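Local atomic coordinates of putative tetR-family transcriptional regulatory protein (Streptomyces coelicolor, PDB entry 2DG8), a protein that probably binds DNA as a TetR-family transcriptional regulator through an N-terminal helix-turn-helix domain, with a C-terminal helical domain that forms the dimer and may sense an unidentified ligand. Residues A[56-61]-A[120-125]; A[63-68]-A[125-130]; A[88-93]-A[169-174]; A[145-150]-A[175-180]. All coordinates share one frame; numbering follows the deposited sequence.

Contact 1: residues A[56-61]-A[120-125]; sequences LLREAF and YRELTH
The guanidinium of Arg58 has Leu123 CD2 over one face and Glu122 OE1 at its edge, near its plane. The ring of Tyr120 has Arg58 NH1 over one face, displaced toward the rim, and the two flat groups are inclined by 49°. Because Arg58 CZ lies 5.7 Å from the Tyr120 ring centroid, any cation-pi attraction is weak at most. The firmer polar link is the salt bridge from Arg58 NH2 to Glu122 OE1, 3.1 Å long, set at the outer rim where a carboxylate can stay solvated. Arginine suits this place because its aliphatic stem is useful too: CG packs 3.7 Å from Tyr120 CE2, and the bend at chi3 (76°) places NE while CG stays against the ring. Segment 56-61 belongs to helix 53-77, which in TetR-family proteins joins the DNA-binding helices to the C-terminal domain. Its axis runs at 15° to that of residues 121-125 of helix 121-135, 10.7 Å away. On the inner side Tyr120 OH comes within 3.7 Å of Leu57 CB, and the ring also touches Leu113 of helix 101-116. An alanine in place of Tyr120 would probably open a gap beside Leu57 CB and leave the stem of Arg58 freer to shift. Further along, Leu123 CD1 rests 4.0 Å from Phe61 O, a branched apolar side chain covering the helix backbone.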
# COMPACT_ATOMS: atom_id res chain seq x y z
N LEU A 56 -8.43 -5.52 -20.36
CA LEU A 56 -7.06 -6.05 -20.34
C LEU A 56 -6.49 -5.86 -18.93
O LEU A 56 -6.00 -6.81 -18.32
CB LEU A 56 -6.22 -5.29 -21.39
CG LEU A 56 -4.82 -5.73 -21.86
CD1 LEU A 56 -3.78 -4.96 -21.11
CD2 LEU A 56 -4.63 -7.25 -21.72
N LEU A 57 -6.57 -4.64 -18.42
CA LEU A 57 -6.05 -4.36 -17.08
C LEU A 57 -6.79 -5.14 -16.00
O LEU A 57 -6.17 -5.64 -15.04
CB LEU A 57 -6.13 -2.86 -16.77
CG LEU A 57 -5.14 -1.97 -17.52
CD1 LEU A 57 -5.28 -0.54 -17.04
CD2 LEU A 57 -3.72 -2.46 -17.31
N ARG A 58 -8.10 -5.26 -16.14
CA ARG A 58 -8.88 -6.00 -15.15
C ARG A 58 -8.48 -7.46 -15.16
O ARG A 58 -8.32 -8.07 -14.10
CB ARG A 58 -10.38 -5.85 -15.44
CG ARG A 58 -10.89 -4.41 -15.28
CD ARG A 58 -12.36 -4.28 -15.66
NE ARG A 58 -13.26 -4.81 -14.64
CZ ARG A 58 -13.51 -4.21 -13.47
NH1 ARG A 58 -12.93 -3.05 -13.18
NH2 ARG A 58 -14.34 -4.78 -12.60
N GLU A 59 -8.31 -8.03 -16.35
CA GLU A 59 -7.92 -9.44 -16.44
C GLU A 59 -6.48 -9.66 -16.02
O GLU A 59 -6.16 -10.71 -15.46
CB GLU A 59 -8.14 -9.98 -17.86
CG GLU A 59 -9.59 -9.93 -18.32
CD GLU A 59 -9.90 -10.92 -19.44
OE1 GLU A 59 -10.80 -10.63 -20.26
OE2 GLU A 59 -9.25 -11.98 -19.50
N ALA A 60 -5.61 -8.68 -16.27
CA ALA A 60 -4.20 -8.80 -15.89
C ALA A 60 -4.03 -8.76 -14.37
O ALA A 60 -3.35 -9.61 -13.79
CB ALA A 60 -3.38 -7.68 -16.53
N PHE A 61 -4.62 -7.76 -13.73
CA PHE A 61 -4.52 -7.62 -12.28
C PHE A 61 -5.31 -8.71 -11.57
O PHE A 61 -5.04 -9.03 -10.40
CB PHE A 61 -4.99 -6.23 -11.84
CG PHE A 61 -3.94 -5.16 -11.99
CD1 PHE A 61 -4.18 -4.02 -12.75
CD2 PHE A 61 -2.71 -5.27 -11.34
CE1 PHE A 61 -3.23 -3.01 -12.86
CE2 PHE A 61 -1.74 -4.27 -11.45
CZ PHE A 61 -2.00 -3.13 -12.20
N TYR A 120 -11.93 -0.03 -10.06
CA TYR A 120 -10.95 -1.07 -9.78
C TYR A 120 -10.96 -1.60 -8.35
O TYR A 120 -10.27 -2.57 -8.04
CB TYR A 120 -9.55 -0.60 -10.18
CG TYR A 120 -9.33 -0.59 -11.68
CD1 TYR A 120 -9.55 0.57 -12.43
CD2 TYR A 120 -8.94 -1.74 -12.36
CE1 TYR A 120 -9.39 0.58 -13.82
CE2 TYR A 120 -8.78 -1.75 -13.75
CZ TYR A 120 -9.01 -0.59 -14.47
OH TYR A 120 -8.85 -0.58 -15.83
N ARG A 121 -11.76 -0.98 -7.48
CA ARG A 121 -11.85 -1.44 -6.10
C ARG A 121 -12.64 -2.74 -6.06
O ARG A 121 -12.68 -3.43 -5.03
CB ARG A 121 -12.49 -0.37 -5.22
CG ARG A 121 -11.59 0.84 -5.08
CD ARG A 121 -12.18 1.92 -4.20
NE ARG A 121 -11.44 3.17 -4.39
CZ ARG A 121 -11.82 4.35 -3.90
NH1 ARG A 121 -11.09 5.42 -4.13
NH2 ARG A 121 -12.94 4.44 -3.19
N GLU A 122 -13.26 -3.08 -7.19
CA GLU A 122 -13.99 -4.35 -7.30
C GLU A 122 -12.92 -5.44 -7.26
O GLU A 122 -13.14 -6.53 -6.74
CB GLU A 122 -14.72 -4.45 -8.65
CG GLU A 122 -16.02 -3.69 -8.73
CD GLU A 122 -16.64 -3.77 -10.11
OE1 GLU A 122 -16.71 -4.89 -10.67
OE2 GLU A 122 -17.05 -2.71 -10.64
N LEU A 123 -11.76 -5.11 -7.82
CA LEU A 123 -10.64 -6.04 -7.85
C LEU A 123 -10.06 -6.22 -6.45
O LEU A 123 -9.91 -7.34 -5.98
CB LEU A 123 -9.54 -5.50 -8.78
CG LEU A 123 -9.29 -6.26 -10.08
CD1 LEU A 123 -8.79 -7.67 -9.76
CD2 LEU A 123 -10.56 -6.31 -10.92
N THR A 124 -9.75 -5.11 -5.79
CA THR A 124 -9.19 -5.20 -4.44
C THR A 124 -10.20 -5.81 -3.46
O THR A 124 -9.82 -6.56 -2.56
CB THR A 124 -8.71 -3.81 -3.95
OG1 THR A 124 -9.71 -2.82 -4.22
CG2 THR A 124 -7.42 -3.41 -4.66
N HIS A 125 -11.48 -5.51 -3.65
CA HIS A 125 -12.52 -6.05 -2.77
C HIS A 125 -12.58 -7.57 -2.90
O HIS A 125 -12.68 -8.29 -1.90
CB HIS A 125 -13.89 -5.46 -3.13
CG HIS A 125 -14.95 -5.75 -2.11
ND1 HIS A 125 -15.27 -4.87 -1.10
CD2 HIS A 125 -15.76 -6.83 -1.94
CE1 HIS A 125 -16.23 -5.39 -0.35
NE2 HIS A 125 -16.54 -6.58 -0.84

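Contact 2: residues A[63-68]-A[125-130]; sequences RFTDHI and HEWMRR
In the helical C-terminal part of this TetR-type fold, Trp127 of helix 121-135 is laid against Thr65, Phe64 and Ile68 of helix 53-77, the long helix that also reaches the DNA-binding domain. Segments 63-68 and 125-130 run in nearly the same direction, 17° apart, with their axes 10.1 Å from each other. CG of Trp127 is anti to the backbone N, and the indole beyond it reaches the neighbouring helix. Thr65 OG1 lies over one indole face, offset toward the rim and 3.5 Å from Trp127 CD2; a small residue here lets the large ring come close to the helix. Phe64 turns its edge toward the Trp127 face in an offset edge-to-face pair, with centroids 5.9 Å apart and planes at 83°. Ile68 meets the indole edge, its CG2 lying in the ring plane 3.6 Å from Trp127 CZ2. Leu110 of helix 101-116 and Val69 also touch the indole, so its large apolar surface is used from several directions. An alanine in place of Trp127 would probably leave a sizeable gap between the helices, with Phe64 and Ile68 lacking the ring against which they pack. Toward solvent the contact changes from apolar to charged: Asp66 OD2 forms a salt bridge with Arg130 NH1 at 2.6 Å, the carboxylate and guanidinium planes standing 77° apart.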
# COMPACT_ATOMS: atom_id res chain seq x y z
N ARG A 63 -5.37 -11.73 -12.68
CA ARG A 63 -4.45 -12.87 -12.73
C ARG A 63 -3.41 -12.74 -11.62
O ARG A 63 -3.08 -13.73 -10.95
CB ARG A 63 -3.72 -12.93 -14.08
CG ARG A 63 -2.61 -13.95 -14.07
CD ARG A 63 -1.47 -13.60 -15.01
NE ARG A 63 -1.67 -14.10 -16.36
CZ ARG A 63 -0.80 -14.87 -17.01
NH1 ARG A 63 0.34 -15.23 -16.42
NH2 ARG A 63 -1.07 -15.28 -18.24
N PHE A 64 -2.87 -11.54 -11.44
CA PHE A 64 -1.88 -11.30 -10.38
C PHE A 64 -2.55 -11.56 -9.03
O PHE A 64 -1.96 -12.13 -8.12
CB PHE A 64 -1.37 -9.85 -10.42
CG PHE A 64 -0.56 -9.48 -9.22
CD1 PHE A 64 -1.12 -8.73 -8.19
CD2 PHE A 64 0.76 -9.93 -9.08
CE1 PHE A 64 -0.39 -8.44 -7.04
CE2 PHE A 64 1.49 -9.65 -7.93
CZ PHE A 64 0.92 -8.90 -6.91
N THR A 65 -3.80 -11.15 -8.93
CA THR A 65 -4.60 -11.34 -7.73
C THR A 65 -4.76 -12.83 -7.39
O THR A 65 -4.60 -13.23 -6.24
CB THR A 65 -5.97 -10.63 -7.91
OG1 THR A 65 -5.95 -9.41 -7.15
CG2 THR A 65 -7.14 -11.52 -7.49
N ASP A 66 -5.06 -13.64 -8.40
CA ASP A 66 -5.22 -15.08 -8.21
C ASP A 66 -3.94 -15.68 -7.65
O ASP A 66 -3.97 -16.57 -6.79
CB ASP A 66 -5.55 -15.76 -9.56
CG ASP A 66 -6.97 -15.47 -10.03
OD1 ASP A 66 -7.27 -15.75 -11.22
OD2 ASP A 66 -7.79 -14.98 -9.23
N HIS A 67 -2.81 -15.19 -8.15
CA HIS A 67 -1.48 -15.64 -7.76
C HIS A 67 -1.17 -15.43 -6.27
O HIS A 67 -0.70 -16.36 -5.60
CB HIS A 67 -0.43 -14.92 -8.63
CG HIS A 67 0.95 -14.94 -8.06
ND1 HIS A 67 1.73 -16.07 -8.01
CD2 HIS A 67 1.69 -13.95 -7.50
CE1 HIS A 67 2.89 -15.79 -7.45
NE2 HIS A 67 2.89 -14.50 -7.13
N ILE A 68 -1.41 -14.23 -5.77
CA ILE A 68 -1.14 -13.94 -4.36
C ILE A 68 -2.11 -14.69 -3.46
O ILE A 68 -1.73 -15.17 -2.39
CB ILE A 68 -1.22 -12.42 -4.09
CG1 ILE A 68 -0.18 -11.68 -4.94
CG2 ILE A 68 -0.94 -12.13 -2.62
CD1 ILE A 68 1.27 -12.04 -4.60
N HIS A 125 -11.48 -5.51 -3.65
CA HIS A 125 -12.52 -6.05 -2.77
C HIS A 125 -12.58 -7.57 -2.90
O HIS A 125 -12.68 -8.29 -1.90
CB HIS A 125 -13.89 -5.46 -3.13
CG HIS A 125 -14.95 -5.75 -2.11
ND1 HIS A 125 -15.27 -4.87 -1.10
CD2 HIS A 125 -15.76 -6.83 -1.94
CE1 HIS A 125 -16.23 -5.39 -0.35
NE2 HIS A 125 -16.54 -6.58 -0.84
N GLU A 126 -12.52 -8.06 -4.14
CA GLU A 126 -12.57 -9.49 -4.41
C GLU A 126 -11.28 -10.16 -3.93
O GLU A 126 -11.29 -11.33 -3.53
CB GLU A 126 -12.77 -9.72 -5.91
CG GLU A 126 -12.75 -11.18 -6.35
CD GLU A 126 -13.86 -12.01 -5.73
OE1 GLU A 126 -14.76 -11.42 -5.09
OE2 GLU A 126 -13.83 -13.25 -5.89
N TRP A 127 -10.18 -9.42 -3.98
CA TRP A 127 -8.89 -9.93 -3.52
C TRP A 127 -8.96 -10.13 -1.99
O TRP A 127 -8.65 -11.20 -1.47
CB TRP A 127 -7.77 -8.93 -3.88
CG TRP A 127 -6.37 -9.41 -3.61
CD1 TRP A 127 -6.00 -10.63 -3.12
CD2 TRP A 127 -5.15 -8.66 -3.78
NE1 TRP A 127 -4.63 -10.69 -2.98
CE2 TRP A 127 -4.09 -9.50 -3.37
CE3 TRP A 127 -4.86 -7.37 -4.24
CZ2 TRP A 127 -2.75 -9.09 -3.40
CZ3 TRP A 127 -3.53 -6.96 -4.28
CH2 TRP A 127 -2.49 -7.82 -3.85
N MET A 128 -9.41 -9.10 -1.28
CA MET A 128 -9.51 -9.19 0.18
C MET A 128 -10.46 -10.30 0.61
O MET A 128 -10.23 -10.96 1.62
CB MET A 128 -9.99 -7.86 0.76
CG MET A 128 -9.00 -6.72 0.61
SD MET A 128 -9.60 -5.21 1.41
CE MET A 128 -10.68 -4.57 0.17
N ARG A 129 -11.53 -10.51 -0.16
CA ARG A 129 -12.51 -11.53 0.16
C ARG A 129 -11.94 -12.94 0.05
O ARG A 129 -12.19 -13.78 0.90
CB ARG A 129 -13.72 -11.40 -0.76
CG ARG A 129 -14.93 -12.21 -0.31
CD ARG A 129 -15.77 -12.64 -1.50
NE ARG A 129 -15.17 -13.81 -2.14
CZ ARG A 129 -15.42 -14.19 -3.39
NH1 ARG A 129 -16.26 -13.49 -4.14
NH2 ARG A 129 -14.83 -15.27 -3.88
N ARG A 130 -11.17 -13.19 -1.00
CA ARG A 130 -10.58 -14.51 -1.20
C ARG A 130 -9.49 -14.78 -0.16
O ARG A 130 -9.30 -15.92 0.29
CB ARG A 130 -10.02 -14.61 -2.61
CG ARG A 130 -11.08 -14.33 -3.67
CD ARG A 130 -11.11 -15.43 -4.71
NE ARG A 130 -9.97 -15.37 -5.62
CZ ARG A 130 -9.50 -16.41 -6.29
NH1 ARG A 130 -8.46 -16.26 -7.10
NH2 ARG A 130 -10.05 -17.61 -6.15

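Contact 3: residues A[88-93]-A[169-174]; sequences AVADLV and LTLEAI
Ile174 packs closely where its CD1 methyl meets helix 82-98, lying 3.6 Å from Val89 CG1 and 3.6 Å from the backbone Ala90 N. Its extended second torsion (chi2 162°) carries CD1 outward to reach that backbone. Alanine suits position 90 because a side chain of one methyl lets the helices approach: the CA atoms of Ala90 and Leu171 are 5.7 Å apart, and the axes of the two segments come within 9.2 Å. Val89, branched at CB, offers CG1 as the other wall for the isoleucine tip. On the buried flank Val93 and Thr170 reach toward each other tip to tip, with Val93 CG1 4.0 Å from Thr170 CG2. Threonine is apt here, since its methyl faces the apolar neighbour while OG1 hydrogen-bonds to His165 and His94. The packing is thinner at Leu171, which is partly exposed and lends only CD1, 3.9 Å from Ala90 CB; Leu171 also touches Glu87 of helix 82-98. Val89, Val93 and Thr170 also touch helix 141-159, which backs the buried side. Segments 88-93 and 169-174 run at 128° to each other, a steep crossing rather than a side-by-side alignment. Helix 167-177 thus packs on its own domain while Leu169 and Ala173 touch Gln146 of the second subunit, an arrangement characteristic of the TetR C-terminal domain, where the last helices build the dimer interface.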
# COMPACT_ATOMS: atom_id res chain seq x y z
N ALA A 88 2.15 -20.02 10.18
CA ALA A 88 2.05 -19.99 8.73
C ALA A 88 1.89 -18.55 8.25
O ALA A 88 2.46 -18.16 7.23
CB ALA A 88 0.86 -20.84 8.27
N VAL A 89 1.10 -17.77 8.99
CA VAL A 89 0.86 -16.38 8.63
C VAL A 89 2.13 -15.56 8.74
O VAL A 89 2.36 -14.66 7.93
CB VAL A 89 -0.24 -15.76 9.53
CG1 VAL A 89 -0.33 -14.25 9.28
CG2 VAL A 89 -1.58 -16.42 9.23
N ALA A 90 2.96 -15.87 9.73
CA ALA A 90 4.22 -15.14 9.90
C ALA A 90 5.07 -15.38 8.67
O ALA A 90 5.70 -14.46 8.14
CB ALA A 90 4.96 -15.62 11.17
N ASP A 91 5.07 -16.63 8.22
CA ASP A 91 5.84 -17.01 7.04
C ASP A 91 5.32 -16.25 5.83
O ASP A 91 6.09 -15.77 4.99
CB ASP A 91 5.69 -18.52 6.77
CG ASP A 91 6.36 -19.36 7.83
OD1 ASP A 91 6.08 -20.58 7.89
OD2 ASP A 91 7.18 -18.81 8.59
N LEU A 92 4.00 -16.15 5.75
CA LEU A 92 3.34 -15.46 4.65
C LEU A 92 3.79 -14.00 4.62
O LEU A 92 4.16 -13.47 3.57
CB LEU A 92 1.83 -15.52 4.83
CG LEU A 92 0.87 -15.68 3.65
CD1 LEU A 92 -0.52 -15.27 4.12
CD2 LEU A 92 1.30 -14.84 2.46
N VAL A 93 3.73 -13.34 5.77
CA VAL A 93 4.11 -11.94 5.88
C VAL A 93 5.54 -11.69 5.43
O VAL A 93 5.79 -10.75 4.67
CB VAL A 93 3.96 -11.42 7.32
CG1 VAL A 93 4.72 -10.11 7.49
CG2 VAL A 93 2.48 -11.21 7.64
N LEU A 169 8.53 -10.28 16.34
CA LEU A 169 7.60 -9.16 16.40
C LEU A 169 6.39 -9.47 15.52
O LEU A 169 5.26 -9.17 15.89
CB LEU A 169 8.30 -7.89 15.91
CG LEU A 169 7.60 -6.53 16.03
CD1 LEU A 169 6.52 -6.41 14.97
CD2 LEU A 169 7.04 -6.36 17.43
N THR A 170 6.62 -10.08 14.36
CA THR A 170 5.52 -10.43 13.47
C THR A 170 4.63 -11.48 14.14
O THR A 170 3.40 -11.37 14.15
CB THR A 170 6.04 -11.01 12.12
OG1 THR A 170 6.78 -10.00 11.40
CG2 THR A 170 4.85 -11.46 11.24
N LEU A 171 5.25 -12.50 14.72
CA LEU A 171 4.50 -13.56 15.36
C LEU A 171 3.68 -13.06 16.55
O LEU A 171 2.56 -13.51 16.77
CB LEU A 171 5.45 -14.67 15.80
CG LEU A 171 4.79 -16.02 16.09
CD1 LEU A 171 4.07 -16.53 14.83
CD2 LEU A 171 5.87 -17.00 16.53
N GLU A 172 4.23 -12.12 17.31
CA GLU A 172 3.52 -11.58 18.47
C GLU A 172 2.26 -10.81 18.06
O GLU A 172 1.21 -10.96 18.66
CB GLU A 172 4.42 -10.66 19.30
CG GLU A 172 3.82 -10.31 20.66
CD GLU A 172 4.69 -9.36 21.46
OE1 GLU A 172 4.76 -8.16 21.11
OE2 GLU A 172 5.30 -9.81 22.45
N ALA A 173 2.38 -9.96 17.03
CA ALA A 173 1.23 -9.18 16.58
C ALA A 173 0.14 -10.14 16.12
O ALA A 173 -1.04 -9.97 16.42
CB ALA A 173 1.63 -8.26 15.42
N ILE A 174 0.55 -11.17 15.40
CA ILE A 174 -0.39 -12.16 14.93
C ILE A 174 -1.06 -12.85 16.12
O ILE A 174 -2.29 -12.97 16.15
CB ILE A 174 0.33 -13.19 14.03
CG1 ILE A 174 0.76 -12.49 12.73
CG2 ILE A 174 -0.58 -14.37 13.75
CD1 ILE A 174 1.82 -13.22 11.93

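Contact 4: residues A[145-150]-A[175-180]; sequences RQLDAL and ARITTT
Leu147 and Ile177 mark the nearest backbone approach, their CA atoms 6.3 Å apart, just where helix 167-177 ends and Thr178 departs from helical torsions. Ile177 carries most of the contact. Its CG2 stands between the backbone N and the carbonyl carbon, the crowded position, and from there meets Leu147 CD1 at 3.5 Å and Leu150 CD2 at 3.8 Å. Leu150 and Ile177 lie alongside, their chains pointing opposite ways. The other branch, with CG1 anti to the backbone N (chi1 -151°), lies 3.9 Å from Gln146 CB, so both arms of this beta-branched residue are used. Leu147 divides its methyls, giving CD2 to Thr178 CG2 at 3.7 Å. Threonine suits this helix end: at Thr178 the methyl packs while OG1 hydrogen-bonds to Ile174 O and to Arg86. The next residue, Thr179, donates from OG1 to Ala175 O at 2.8 Å, again using a carbonyl of the last turns. Phe139 touches both Leu147 and Thr178. Gln146 packs on Arg176 of the second subunit, and Asp148 faces helix 121-135, which places helix 141-159 between that helix, helix 167-177 and the dimer partner.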
# COMPACT_ATOMS: atom_id res chain seq x y z
N ARG A 145 -10.85 -11.04 9.43
CA ARG A 145 -10.86 -9.73 8.80
C ARG A 145 -9.81 -8.83 9.44
O ARG A 145 -9.07 -8.13 8.75
CB ARG A 145 -12.25 -9.08 8.92
CG ARG A 145 -12.36 -7.75 8.19
CD ARG A 145 -13.78 -7.21 8.19
NE ARG A 145 -14.66 -7.92 7.26
CZ ARG A 145 -14.92 -7.52 6.01
NH1 ARG A 145 -14.36 -6.41 5.53
NH2 ARG A 145 -15.75 -8.22 5.25
N GLN A 146 -9.76 -8.84 10.78
CA GLN A 146 -8.77 -8.03 11.49
C GLN A 146 -7.36 -8.51 11.11
O GLN A 146 -6.45 -7.70 10.90
CB GLN A 146 -8.97 -8.16 13.01
CG GLN A 146 -10.37 -7.79 13.48
CD GLN A 146 -10.59 -8.07 14.97
OE1 GLN A 146 -11.71 -8.38 15.39
NE2 GLN A 146 -9.53 -7.95 15.77
N LEU A 147 -7.20 -9.82 11.01
CA LEU A 147 -5.91 -10.42 10.67
C LEU A 147 -5.45 -10.05 9.26
O LEU A 147 -4.26 -9.78 9.04
CB LEU A 147 -5.98 -11.94 10.81
CG LEU A 147 -4.70 -12.72 10.54
CD1 LEU A 147 -3.52 -12.09 11.30
CD2 LEU A 147 -4.91 -14.18 10.96
N ASP A 148 -6.38 -10.02 8.30
CA ASP A 148 -6.03 -9.67 6.93
C ASP A 148 -5.48 -8.24 6.88
O ASP A 148 -4.55 -7.96 6.12
CB ASP A 148 -7.25 -9.76 6.00
CG ASP A 148 -6.86 -9.84 4.52
OD1 ASP A 148 -7.63 -9.37 3.66
OD2 ASP A 148 -5.77 -10.39 4.22
N ALA A 149 -6.05 -7.34 7.67
CA ALA A 149 -5.57 -5.97 7.70
C ALA A 149 -4.19 -5.90 8.35
O ALA A 149 -3.36 -5.06 7.97
CB ALA A 149 -6.55 -5.07 8.46
N LEU A 150 -3.94 -6.77 9.33
CA LEU A 150 -2.64 -6.79 10.00
C LEU A 150 -1.59 -7.29 9.02
O LEU A 150 -0.52 -6.70 8.88
CB LEU A 150 -2.67 -7.70 11.24
CG LEU A 150 -1.35 -7.83 12.01
CD1 LEU A 150 -0.92 -6.46 12.54
CD2 LEU A 150 -1.51 -8.82 13.17
N ALA A 175 -0.26 -13.27 17.10
CA ALA A 175 -0.83 -13.93 18.27
C ALA A 175 -1.83 -13.02 18.96
O ALA A 175 -2.91 -13.45 19.35
CB ALA A 175 0.28 -14.33 19.26
N ARG A 176 -1.48 -11.75 19.10
CA ARG A 176 -2.37 -10.79 19.74
C ARG A 176 -3.69 -10.56 18.98
O ARG A 176 -4.77 -10.64 19.57
CB ARG A 176 -1.60 -9.47 19.99
CG ARG A 176 -0.83 -9.52 21.31
CD ARG A 176 0.51 -8.76 21.37
NE ARG A 176 0.37 -7.31 21.49
CZ ARG A 176 1.25 -6.52 22.12
NH1 ARG A 176 1.04 -5.21 22.16
NH2 ARG A 176 2.31 -7.04 22.72
N ILE A 177 -3.61 -10.31 17.67
CA ILE A 177 -4.81 -10.08 16.86
C ILE A 177 -5.73 -11.31 16.83
O ILE A 177 -6.95 -11.18 16.74
CB ILE A 177 -4.45 -9.68 15.40
CG1 ILE A 177 -5.53 -8.79 14.80
CG2 ILE A 177 -4.32 -10.92 14.53
CD1 ILE A 177 -5.57 -7.39 15.35
N THR A 178 -5.15 -12.51 16.90
CA THR A 178 -5.94 -13.73 16.88
C THR A 178 -6.29 -14.25 18.28
O THR A 178 -6.55 -15.44 18.48
CB THR A 178 -5.22 -14.85 16.09
OG1 THR A 178 -3.94 -15.09 16.68
CG2 THR A 178 -5.02 -14.43 14.63
N THR A 179 -6.28 -13.36 19.27
CA THR A 179 -6.62 -13.75 20.63
C THR A 179 -8.10 -13.44 20.89
O THR A 179 -8.58 -12.36 20.56
CB THR A 179 -5.78 -12.97 21.68
OG1 THR A 179 -4.44 -13.46 21.68
CG2 THR A 179 -6.38 -13.14 23.06
N THR A 180 -8.82 -14.41 21.45
CA THR A 180 -10.23 -14.23 21.77
C THR A 180 -10.55 -14.76 23.17
O THR A 180 -11.43 -15.61 23.34
CB THR A 180 -11.14 -14.96 20.74
OG1 THR A 180 -10.70 -16.31 20.59
CG2 THR A 180 -11.08 -14.26 19.39

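Contacts 1 and 2 are successive levels of one helix pair, 53-77 with 121-135; their centres are 9 Å apart, they share His125, and Leu123 CD1 approaches Thr65 OG1 at 4.2 Å. Contacts 3 and 4 likewise share helix 167-177, with centres 10 Å apart, and Leu150 CD2 lies 3.5 Å from Ala173 O. Contact 2 reaches contact 4 through Met128 O and Asp148 OD1, 3.7 Å apart, whereas contacts 1 and 3 lie on opposite sides of the chain's centre, about 27 Å between centres. All four border the second subunit. Contact 1 adjoins helix 10-25 of the DNA-binding domain, and contacts 3 and 4 lie well away from contact 1.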